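Local coordinates for protein hemoglobin chain d1 (PDB 1X9F) that binds heme and, as expected for a globin of this kind, probably carries oxygen reversibly at the heme iron, at residues L31-I36 and D52-P57; S47-D52 and P57-H62. All blocks are in the same frame, centred on the assembly; numbering follows the deposited sequence.

Overall arrangement
Contact 1 and contact 2 sit side by side on the same flank of the globin, their centres about 8 Å apart. Both use the loop between helix 21-38 and helix 57-75. Contact 1 ties this loop back to helix 21-38, while contact 2 ties it forward to the first turns of helix 57-75. Contact 1 is a surface contact of aliphatic packing and one arginine-tyrosine bond, next to a second subunit. Contact 2 is largely buried. It has a long, weak salt-bridge network on its outer side, and Val49 packed on Phe59 and His62 toward the heme. Phe59 of contact 2 packs on Trp32 and Ile54 of contact 1, and both contacts reach the carbon monoxide.

Contact 1: residues L31-I36 and D52-P57; sequences LWRDII and DNIYSP. With CMO (carbon monoxide), chain U.
Ile54 packs against helix 21-38 through two of its methyl groups. Ile54 CD1 lies 3.5 Å from Arg33 CB and also touches Arg33 CG, so it rests on the aliphatic base of the arginine, roughly perpendicular to that chain. Ile54 CG2 meets Ile36 CD1 at 3.8 Å, the two isoleucines running antiparallel, flank against flank. Arg33 then continues to Tyr55, where Arg33 NH1 donates to Tyr55 OH over 3.2 Å. The bond is bent, with an N-H...O angle of 136°, and the hydroxyl sits about 30° out of the guanidinium plane. The arginine chain leaves with CG anti to the backbone N (chi1 -167°) and turns at chi3 to get there. The other arm, NH2, forms a salt bridge with Asp117 of the second subunit. An alanine in place of Arg33 would probably leave the Tyr55 hydroxyl without this donor and that aspartate without this partner, and strip the CG contact from Ile54 CD1. Behind these groups a type I turn from Asn53 to Ser56 shapes the loop. Asn53 O accepts from Ser56 N and from Ser56 OG, the latter at 2.8 Å. Ser56 OG also caps Phe59 N, as the N-cap of helix 57-75. On the inner side of helix 21-38, the six-membered end of the Trp32 ring (CZ2, CH2) borders the carbon monoxide, which His62 NE2 hydrogen-bonds. Outside, Tyr55 meets Phe123 of the second subunit edge-to-face, while Ile35 packs on helix 101-119.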
ATOM      1  N   LEU D  31     -17.127  -4.517  -5.426  1.00 25.73           N
ATOM      2  CA  LEU D  31     -17.814  -5.507  -6.235  1.00 24.29           C
ATOM      3  C   LEU D  31     -18.967  -4.894  -7.019  1.00 26.07           C
ATOM      4  O   LEU D  31     -18.976  -4.994  -8.245  1.00 30.61           O
ATOM      5  CB  LEU D  31     -18.297  -6.687  -5.376  1.00 23.25           C
ATOM      6  CG  LEU D  31     -19.221  -7.745  -6.005  1.00 20.85           C
ATOM      7  CD1 LEU D  31     -18.558  -8.432  -7.188  1.00 22.79           C
ATOM      8  CD2 LEU D  31     -19.639  -8.774  -4.965  1.00 21.23           C
ATOM      9  N   TRP D  32     -19.923  -4.261  -6.335  1.00 25.14           N
ATOM     10  CA  TRP D  32     -21.092  -3.700  -7.028  1.00 26.35           C
ATOM     11  C   TRP D  32     -20.775  -2.553  -7.953  1.00 27.24           C
ATOM     12  O   TRP D  32     -21.453  -2.370  -8.962  1.00 25.04           O
ATOM     13  CB  TRP D  32     -22.201  -3.308  -6.055  1.00 26.16           C
ATOM     14  CG  TRP D  32     -22.840  -4.511  -5.564  1.00 23.05           C
ATOM     15  CD1 TRP D  32     -22.681  -5.067  -4.339  1.00 22.53           C
ATOM     16  CD2 TRP D  32     -23.687  -5.388  -6.303  1.00 25.70           C
ATOM     17  NE1 TRP D  32     -23.400  -6.235  -4.253  1.00 25.25           N
ATOM     18  CE2 TRP D  32     -24.027  -6.453  -5.451  1.00 23.05           C
ATOM     19  CE3 TRP D  32     -24.209  -5.377  -7.607  1.00 27.77           C
ATOM     20  CZ2 TRP D  32     -24.858  -7.489  -5.851  1.00 25.17           C
ATOM     21  CZ3 TRP D  32     -25.038  -6.412  -8.005  1.00 22.02           C
ATOM     22  CH2 TRP D  32     -25.358  -7.450  -7.128  1.00 26.63           C
ATOM     23  N   ARG D  33     -19.750  -1.780  -7.619  1.00 28.88           N
ATOM     24  CA  ARG D  33     -19.368  -0.687  -8.487  1.00 29.76           C
ATOM     25  C   ARG D  33     -18.863  -1.215  -9.820  1.00 32.23           C
ATOM     26  O   ARG D  33     -19.233  -0.694 -10.872  1.00 32.64           O
ATOM     27  CB  ARG D  33     -18.315   0.197  -7.850  1.00 29.66           C
ATOM     28  CG  ARG D  33     -18.163   1.483  -8.619  1.00 32.31           C
ATOM     29  CD  ARG D  33     -17.145   2.409  -8.060  1.00 39.33           C
ATOM     30  NE  ARG D  33     -15.809   1.831  -8.122  1.00 42.68           N
ATOM     31  CZ  ARG D  33     -14.713   2.464  -7.733  1.00 49.40           C
ATOM     32  NH1 ARG D  33     -14.786   3.700  -7.251  1.00 50.73           N
ATOM     33  NH2 ARG D  33     -13.534   1.863  -7.825  1.00 46.44           N
ATOM     34  N   ASP D  34     -18.028  -2.253  -9.762  1.00 33.06           N
ATOM     35  CA  ASP D  34     -17.526  -2.934 -10.954  1.00 33.25           C
ATOM     36  C   ASP D  34     -18.670  -3.460 -11.809  1.00 32.86           C
ATOM     37  O   ASP D  34     -18.727  -3.193 -13.010  1.00 34.23           O
ATOM     38  CB  ASP D  34     -16.609  -4.095 -10.561  1.00 34.82           C
ATOM     39  CG  ASP D  34     -15.186  -3.654 -10.243  1.00 38.47           C
ATOM     40  OD1 ASP D  34     -14.921  -2.435 -10.127  1.00 40.49           O
ATOM     41  OD2 ASP D  34     -14.256  -4.476 -10.086  1.00 44.32           O
ATOM     42  N   ILE D  35     -19.573  -4.206 -11.173  1.00 32.97           N
ATOM     43  CA  ILE D  35     -20.736  -4.794 -11.828  1.00 33.12           C
ATOM     44  C   ILE D  35     -21.584  -3.727 -12.519  1.00 35.36           C
ATOM     45  O   ILE D  35     -21.801  -3.789 -13.734  1.00 36.59           O
ATOM     46  CB  ILE D  35     -21.571  -5.599 -10.802  1.00 32.54           C
ATOM     47  CG1 ILE D  35     -20.833  -6.883 -10.408  1.00 30.10           C
ATOM     48  CG2 ILE D  35     -22.958  -5.922 -11.351  1.00 30.77           C
ATOM     49  CD1 ILE D  35     -21.515  -7.701  -9.318  1.00 33.48           C
ATOM     50  N   ILE D  36     -22.041  -2.743 -11.749  1.00 35.67           N
ATOM     51  CA  ILE D  36     -22.913  -1.689 -12.276  1.00 37.67           C
ATOM     52  C   ILE D  36     -22.212  -0.774 -13.289  1.00 39.67           C
ATOM     53  O   ILE D  36     -22.867  -0.175 -14.148  1.00 37.79           O
ATOM     54  CB  ILE D  36     -23.532  -0.879 -11.112  1.00 37.48           C
ATOM     55  CG1 ILE D  36     -24.503  -1.760 -10.316  1.00 34.18           C
ATOM     56  CG2 ILE D  36     -24.222   0.391 -11.619  1.00 34.05           C
ATOM     57  CD1 ILE D  36     -24.766  -1.279  -8.899  1.00 34.28           C
ATOM     58  N   ASP D  52     -28.746   3.718  -7.378  1.00 27.74           N
ATOM     59  CA  ASP D  52     -28.202   4.901  -8.048  1.00 30.25           C
ATOM     60  C   ASP D  52     -27.081   5.524  -7.229  1.00 29.81           C
ATOM     61  O   ASP D  52     -26.326   6.370  -7.725  1.00 30.32           O
ATOM     62  CB  ASP D  52     -29.310   5.937  -8.240  1.00 32.00           C
ATOM     63  CG  ASP D  52     -30.026   6.269  -6.939  1.00 36.41           C
ATOM     64  OD1 ASP D  52     -30.843   5.443  -6.482  1.00 44.81           O
ATOM     65  OD2 ASP D  52     -29.833   7.328  -6.302  1.00 43.56           O
ATOM     66  N   ASN D  53     -26.993   5.126  -5.962  1.00 28.54           N
ATOM     67  CA  ASN D  53     -25.962   5.612  -5.058  1.00 24.71           C
ATOM     68  C   ASN D  53     -25.448   4.476  -4.184  1.00 24.39           C
ATOM     69  O   ASN D  53     -25.964   4.231  -3.091  1.00 23.22           O
ATOM     70  CB  ASN D  53     -26.510   6.746  -4.192  1.00 24.36           C
ATOM     71  CG  ASN D  53     -25.458   7.352  -3.289  1.00 24.19           C
ATOM     72  OD1 ASN D  53     -24.317   6.894  -3.237  1.00 25.43           O
ATOM     73  ND2 ASN D  53     -25.840   8.396  -2.567  1.00 27.54           N
ATOM     74  N   ILE D  54     -24.428   3.783  -4.670  1.00 23.95           N
ATOM     75  CA  ILE D  54     -23.928   2.589  -3.992  1.00 23.12           C
ATOM     76  C   ILE D  54     -23.145   2.944  -2.728  1.00 21.33           C
ATOM     77  O   ILE D  54     -22.796   2.071  -1.928  1.00 21.70           O
ATOM     78  CB  ILE D  54     -23.078   1.752  -4.956  1.00 23.55           C
ATOM     79  CG1 ILE D  54     -21.952   2.607  -5.535  1.00 25.30           C
ATOM     80  CG2 ILE D  54     -23.953   1.195  -6.086  1.00 25.97           C
ATOM     81  CD1 ILE D  54     -20.826   1.816  -6.124  1.00 21.98           C
ATOM     82  N   TYR D  55     -22.878   4.233  -2.557  1.00 20.72           N
ATOM     83  CA  TYR D  55     -22.183   4.733  -1.381  1.00 20.07           C
ATOM     84  C   TYR D  55     -23.145   5.108  -0.270  1.00 19.85           C
ATOM     85  O   TYR D  55     -22.716   5.570   0.792  1.00 21.43           O
ATOM     86  CB  TYR D  55     -21.352   5.958  -1.742  1.00 18.83           C
ATOM     87  CG  TYR D  55     -20.252   5.650  -2.703  1.00 19.48           C
ATOM     88  CD1 TYR D  55     -20.493   5.619  -4.071  1.00 21.43           C
ATOM     89  CD2 TYR D  55     -18.968   5.374  -2.247  1.00 22.01           C
ATOM     90  CE1 TYR D  55     -19.488   5.328  -4.963  1.00 23.21           C
ATOM     91  CE2 TYR D  55     -17.951   5.081  -3.131  1.00 23.65           C
ATOM     92  CZ  TYR D  55     -18.218   5.061  -4.488  1.00 25.34           C
ATOM     93  OH  TYR D  55     -17.208   4.772  -5.376  1.00 31.67           O
ATOM     94  N   SER D  56     -24.439   4.929  -0.511  1.00 18.76           N
ATOM     95  CA  SER D  56     -25.436   5.257   0.495  1.00 18.28           C
ATOM     96  C   SER D  56     -25.479   4.144   1.534  1.00 19.29           C
ATOM     97  O   SER D  56     -25.025   3.029   1.262  1.00 20.90           O
ATOM     98  CB  SER D  56     -26.809   5.444  -0.149  1.00 17.83           C
ATOM     99  OG  SER D  56     -27.287   4.217  -0.667  1.00 18.36           O
ATOM    100  N   PRO D  57     -25.991   4.436   2.727  1.00 20.10           N
ATOM    101  CA  PRO D  57     -26.162   3.394   3.730  1.00 18.59           C
ATOM    102  C   PRO D  57     -27.225   2.353   3.346  1.00 16.42           C
ATOM    103  O   PRO D  57     -27.087   1.188   3.723  1.00 19.35           O
ATOM    104  CB  PRO D  57     -26.559   4.177   4.991  1.00 18.41           C
ATOM    105  CG  PRO D  57     -27.202   5.423   4.461  1.00 23.95           C
ATOM    106  CD  PRO D  57     -26.412   5.760   3.230  1.00 19.57           C
TER
HETATM  107  C   CMO U1164     -27.821  -9.118  -4.488  1.00 32.24           C
HETATM  108  O   CMO U1164     -27.700  -7.934  -5.093  1.00 37.11           O

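Contact 2: residues S47-D52 and P57-H62; sequences SRVRGD and PEFGAH. With HEM (protoporphyrin IX containing Fe), chain T; CMO (carbon monoxide), chain U.
This contact forms part of the distal heme pocket of the globin, where Val49 packs on His62, which hydrogen-bonds the bound ligand. His62 NE2 donates to the carbon monoxide oxygen over 2.7 Å, with an N-H...O angle of 132°. The ring swings out with CG anti to the backbone N (chi1 168°), which carries its NE2 side to the ligand and its edge to the porphyrin. Val49 CG2 lies over one face of this ring, 4.2 Å from its centroid, in a CH-pi contact. The same methyl touches Phe59 CD1, while Val49 CG1 faces the heme propionate. Arg48 binds that propionate. The bond from Arg48 NH2 to heme O1D (2.6 Å) is weak by its angle. Arg48 NE to heme O2D is weak too. Val49 CG1 also lies over the centre of the Arg48 guanidinium. Phe59 stands with its edge to the Val49 carbonyl, whose O is 3.1 Å from Phe59 CB; Arg50 O lies near the same CB. On the outer side, Arg50 and Glu58 extend alongside one another in the same direction. Their salt bridge is long, 3.9 Å from Arg50 NE to Glu58 OE1. OE1 lies at the guanidinium edge, near its plane, and comes closest to Arg50 CD. A weak ion pair within the loop, Arg50 NH1 to Asp52 OD2 at 3.2 Å, extends the network. Through Val49, Arg50 and Gly51 the loop packs on the first turns of helix 57-75. The Phe59 ring meets Trp32 of helix 21-38 edge-to-face, and the ring of Phe46 meets that of His62.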
ATOM      1  N   SER D  47     -33.756  -0.519  -7.247  1.00 35.99           N
ATOM      2  CA  SER D  47     -34.485   0.726  -7.061  1.00 37.72           C
ATOM      3  C   SER D  47     -34.868   0.985  -5.604  1.00 34.76           C
ATOM      4  O   SER D  47     -34.804   2.120  -5.125  1.00 34.25           O
ATOM      5  CB  SER D  47     -35.733   0.713  -7.948  1.00 37.10           C
ATOM      6  OG  SER D  47     -36.702   1.649  -7.508  1.00 46.12           O
ATOM      7  N   ARG D  48     -35.276  -0.075  -4.910  1.00 36.28           N
ATOM      8  CA  ARG D  48     -35.695  -0.005  -3.514  1.00 35.75           C
ATOM      9  C   ARG D  48     -34.512   0.160  -2.547  1.00 32.04           C
ATOM     10  O   ARG D  48     -34.701   0.533  -1.390  1.00 31.70           O
ATOM     11  CB  ARG D  48     -36.513  -1.258  -3.163  1.00 37.15           C
ATOM     12  CG  ARG D  48     -37.589  -1.080  -2.087  1.00 49.08           C
ATOM     13  CD  ARG D  48     -37.132  -1.367  -0.646  1.00 58.06           C
ATOM     14  NE  ARG D  48     -36.697  -2.754  -0.442  1.00 60.40           N
ATOM     15  CZ  ARG D  48     -36.048  -3.202   0.634  1.00 59.51           C
ATOM     16  NH1 ARG D  48     -35.741  -2.383   1.634  1.00 56.16           N
ATOM     17  NH2 ARG D  48     -35.702  -4.484   0.711  1.00 59.05           N
ATOM     18  N   VAL D  49     -33.294  -0.100  -3.019  1.00 29.34           N
ATOM     19  CA  VAL D  49     -32.119  -0.051  -2.146  1.00 27.52           C
ATOM     20  C   VAL D  49     -31.079   1.006  -2.544  1.00 26.96           C
ATOM     21  O   VAL D  49     -29.904   0.876  -2.200  1.00 28.17           O
ATOM     22  CB  VAL D  49     -31.444  -1.449  -2.005  1.00 28.62           C
ATOM     23  CG1 VAL D  49     -32.382  -2.443  -1.322  1.00 25.66           C
ATOM     24  CG2 VAL D  49     -30.972  -1.984  -3.364  1.00 27.97           C
ATOM     25  N   ARG D  50     -31.518   2.047  -3.252  1.00 25.10           N
ATOM     26  CA  ARG D  50     -30.633   3.112  -3.756  1.00 24.41           C
ATOM     27  C   ARG D  50     -29.471   2.580  -4.604  1.00 25.39           C
ATOM     28  O   ARG D  50     -28.299   2.748  -4.260  1.00 23.98           O
ATOM     29  CB  ARG D  50     -30.123   4.011  -2.615  1.00 22.25           C
ATOM     30  CG  ARG D  50     -31.236   4.733  -1.856  1.00 30.49           C
ATOM     31  CD  ARG D  50     -30.758   5.859  -0.935  1.00 39.10           C
ATOM     32  NE  ARG D  50     -30.081   6.988  -1.596  1.00 50.96           N
ATOM     33  CZ  ARG D  50     -30.408   7.545  -2.772  1.00 59.81           C
ATOM     34  NH1 ARG D  50     -31.442   7.108  -3.492  1.00 58.34           N
ATOM     35  NH2 ARG D  50     -29.693   8.566  -3.229  1.00 48.63           N
ATOM     36  N   GLY D  51     -29.819   1.934  -5.714  1.00 26.19           N
ATOM     37  CA  GLY D  51     -28.831   1.413  -6.653  1.00 26.50           C
ATOM     38  C   GLY D  51     -28.149   2.526  -7.421  1.00 28.06           C
ATOM     39  O   GLY D  51     -27.103   2.315  -8.035  1.00 30.25           O
ATOM     40  N   ASP D  52     -28.746   3.718  -7.378  1.00 27.74           N
ATOM     41  CA  ASP D  52     -28.202   4.901  -8.048  1.00 30.25           C
ATOM     42  C   ASP D  52     -27.081   5.524  -7.229  1.00 29.81           C
ATOM     43  O   ASP D  52     -26.326   6.370  -7.725  1.00 30.32           O
ATOM     44  CB  ASP D  52     -29.310   5.937  -8.240  1.00 32.00           C
ATOM     45  CG  ASP D  52     -30.026   6.269  -6.939  1.00 36.41           C
ATOM     46  OD1 ASP D  52     -30.843   5.443  -6.482  1.00 44.81           O
ATOM     47  OD2 ASP D  52     -29.833   7.328  -6.302  1.00 43.56           O
ATOM     48  N   PRO D  57     -25.991   4.436   2.727  1.00 20.10           N
ATOM     49  CA  PRO D  57     -26.162   3.394   3.730  1.00 18.59           C
ATOM     50  C   PRO D  57     -27.225   2.353   3.346  1.00 16.42           C
ATOM     51  O   PRO D  57     -27.087   1.188   3.723  1.00 19.35           O
ATOM     52  CB  PRO D  57     -26.559   4.177   4.991  1.00 18.41           C
ATOM     53  CG  PRO D  57     -27.202   5.423   4.461  1.00 23.95           C
ATOM     54  CD  PRO D  57     -26.412   5.760   3.230  1.00 19.57           C
ATOM     55  N   GLU D  58     -28.257   2.752   2.600  1.00 18.81           N
ATOM     56  CA  GLU D  58     -29.297   1.803   2.157  1.00 20.59           C
ATOM     57  C   GLU D  58     -28.715   0.734   1.266  1.00 20.06           C
ATOM     58  O   GLU D  58     -29.004  -0.454   1.432  1.00 22.40           O
ATOM     59  CB  GLU D  58     -30.422   2.495   1.388  1.00 20.81           C
ATOM     60  CG  GLU D  58     -31.254   3.449   2.219  1.00 28.17           C
ATOM     61  CD  GLU D  58     -30.506   4.729   2.551  1.00 37.34           C
ATOM     62  OE1 GLU D  58     -29.621   5.148   1.765  1.00 37.56           O
ATOM     63  OE2 GLU D  58     -30.807   5.320   3.608  1.00 42.81           O
ATOM     64  N   PHE D  59     -27.900   1.162   0.306  1.00 20.11           N
ATOM     65  CA  PHE D  59     -27.301   0.199  -0.590  1.00 21.63           C
ATOM     66  C   PHE D  59     -26.194  -0.599   0.102  1.00 22.53           C
ATOM     67  O   PHE D  59     -26.005  -1.784  -0.196  1.00 21.31           O
ATOM     68  CB  PHE D  59     -26.812   0.847  -1.889  1.00 19.40           C
ATOM     69  CG  PHE D  59     -26.344  -0.157  -2.900  1.00 17.83           C
ATOM     70  CD1 PHE D  59     -27.236  -0.743  -3.797  1.00 15.82           C
ATOM     71  CD2 PHE D  59     -25.012  -0.564  -2.919  1.00 14.51           C
ATOM     72  CE1 PHE D  59     -26.798  -1.700  -4.720  1.00 15.70           C
ATOM     73  CE2 PHE D  59     -24.564  -1.517  -3.831  1.00 22.16           C
ATOM     74  CZ  PHE D  59     -25.458  -2.084  -4.737  1.00 14.95           C
ATOM     75  N   GLY D  60     -25.481   0.046   1.030  1.00 20.78           N
ATOM     76  CA  GLY D  60     -24.451  -0.643   1.823  1.00 21.37           C
ATOM     77  C   GLY D  60     -25.055  -1.785   2.616  1.00 23.13           C
ATOM     78  O   GLY D  60     -24.450  -2.853   2.746  1.00 23.42           O
ATOM     79  N   ALA D  61     -26.256  -1.554   3.141  1.00 23.69           N
ATOM     80  CA  ALA D  61     -27.012  -2.589   3.841  1.00 23.45           C
ATOM     81  C   ALA D  61     -27.330  -3.753   2.906  1.00 22.06           C
ATOM     82  O   ALA D  61     -27.068  -4.913   3.247  1.00 21.62           O
ATOM     83  CB  ALA D  61     -28.286  -2.011   4.447  1.00 22.19           C
ATOM     84  N   HIS D  62     -27.885  -3.442   1.728  1.00 20.38           N
ATOM     85  CA  HIS D  62     -28.159  -4.460   0.711  1.00 19.75           C
ATOM     86  C   HIS D  62     -26.885  -5.237   0.344  1.00 18.67           C
ATOM     87  O   HIS D  62     -26.871  -6.469   0.363  1.00 17.63           O
ATOM     88  CB  HIS D  62     -28.793  -3.844  -0.543  1.00 21.16           C
ATOM     89  CG  HIS D  62     -28.833  -4.780  -1.706  1.00 24.09           C
ATOM     90  ND1 HIS D  62     -29.708  -5.844  -1.768  1.00 24.63           N
ATOM     91  CD2 HIS D  62     -28.077  -4.846  -2.826  1.00 22.14           C
ATOM     92  CE1 HIS D  62     -29.501  -6.513  -2.887  1.00 17.20           C
ATOM     93  NE2 HIS D  62     -28.514  -5.933  -3.545  1.00 20.29           N
TER
HETATM   94  CHA HEM T 160     -31.641  -9.303  -2.628  1.00 24.23           C
HETATM   95  CHB HEM T 160     -28.228 -12.757  -2.295  1.00 20.77           C
HETATM   96  CHC HEM T 160     -26.915 -11.980  -6.946  1.00 21.65           C
HETATM   97  CHD HEM T 160     -30.615  -8.765  -7.357  1.00 18.59           C
HETATM   98  C1A HEM T 160     -30.717 -10.296  -2.093  1.00 24.10           C
HETATM   99  C2A HEM T 160     -30.801 -10.634  -0.756  1.00 25.88           C
HETATM  100  C3A HEM T 160     -29.789 -11.674  -0.579  1.00 21.79           C
HETATM  101  C4A HEM T 160     -29.257 -11.780  -1.953  1.00 22.16           C
HETATM  102  CMA HEM T 160     -29.413 -12.425   0.676  1.00 17.41           C
HETATM  103  CAA HEM T 160     -31.695 -10.013   0.280  1.00 27.92           C
HETATM  104  CBA HEM T 160     -32.916 -10.837   0.629  1.00 33.80           C
HETATM  105  CGA HEM T 160     -33.566 -10.066   1.758  1.00 35.54           C
HETATM  106  O1A HEM T 160     -33.015 -10.029   2.883  1.00 37.37           O
HETATM  107  O2A HEM T 160     -34.640  -9.478   1.513  1.00 40.37           O
HETATM  108  C1B HEM T 160     -27.563 -12.863  -3.590  1.00 20.08           C
HETATM  109  C2B HEM T 160     -26.490 -13.720  -3.766  1.00 24.54           C
HETATM  110  C3B HEM T 160     -26.165 -13.445  -5.054  1.00 21.76           C
HETATM  111  C4B HEM T 160     -27.011 -12.511  -5.585  1.00 21.91           C
HETATM  112  CMB HEM T 160     -25.840 -14.697  -2.803  1.00 22.96           C
HETATM  113  CAB HEM T 160     -25.178 -14.102  -5.642  1.00 22.28           C
HETATM  114  CBB HEM T 160     -24.284 -14.956  -6.196  1.00 26.01           C
HETATM  115  C1C HEM T 160     -27.830 -10.958  -7.477  1.00 25.22           C
HETATM  116  C2C HEM T 160     -27.688 -10.489  -8.769  1.00 25.39           C
HETATM  117  C3C HEM T 160     -28.722  -9.605  -8.882  1.00 24.80           C
HETATM  118  C4C HEM T 160     -29.395  -9.551  -7.663  1.00 21.25           C
HETATM  119  CMC HEM T 160     -26.674 -10.872  -9.828  1.00 30.03           C
HETATM  120  CAC HEM T 160     -28.895  -8.841 -10.154  1.00 33.23           C
HETATM  121  CBC HEM T 160     -30.087  -8.148 -10.459  1.00 37.10           C
HETATM  122  C1D HEM T 160     -31.299  -8.642  -6.050  1.00 23.26           C
HETATM  123  C2D HEM T 160     -32.361  -7.758  -5.831  1.00 21.43           C
HETATM  124  C3D HEM T 160     -32.670  -7.881  -4.494  1.00 22.64           C
HETATM  125  C4D HEM T 160     -31.714  -8.896  -4.029  1.00 24.41           C
HETATM  126  CMD HEM T 160     -33.026  -6.858  -6.841  1.00 24.24           C
HETATM  127  CAD HEM T 160     -33.748  -7.204  -3.686  1.00 26.62           C
HETATM  128  CBD HEM T 160     -33.284  -5.861  -3.131  1.00 31.18           C
HETATM  129  CGD HEM T 160     -34.443  -5.340  -2.313  1.00 28.75           C
HETATM  130  O1D HEM T 160     -34.753  -5.940  -1.260  1.00 32.22           O
HETATM  131  O2D HEM T 160     -35.052  -4.336  -2.732  1.00 39.91           O
HETATM  132  NA  HEM T 160     -29.838 -10.969  -2.870  1.00 20.90           N
HETATM  133  NB  HEM T 160     -27.908 -12.098  -4.663  1.00 20.69           N
HETATM  134  NC  HEM T 160     -28.876 -10.433  -6.776  1.00 21.77           N
HETATM  135  ND  HEM T 160     -30.866  -9.338  -4.976  1.00 22.27           N
HETATM  136 FE   HEM T 160     -29.393 -10.727  -4.838  1.00 24.83          FE
HETATM  137  C   CMO U1164     -27.821  -9.118  -4.488  1.00 32.24           C
HETATM  138  O   CMO U1164     -27.700  -7.934  -5.093  1.00 37.11           O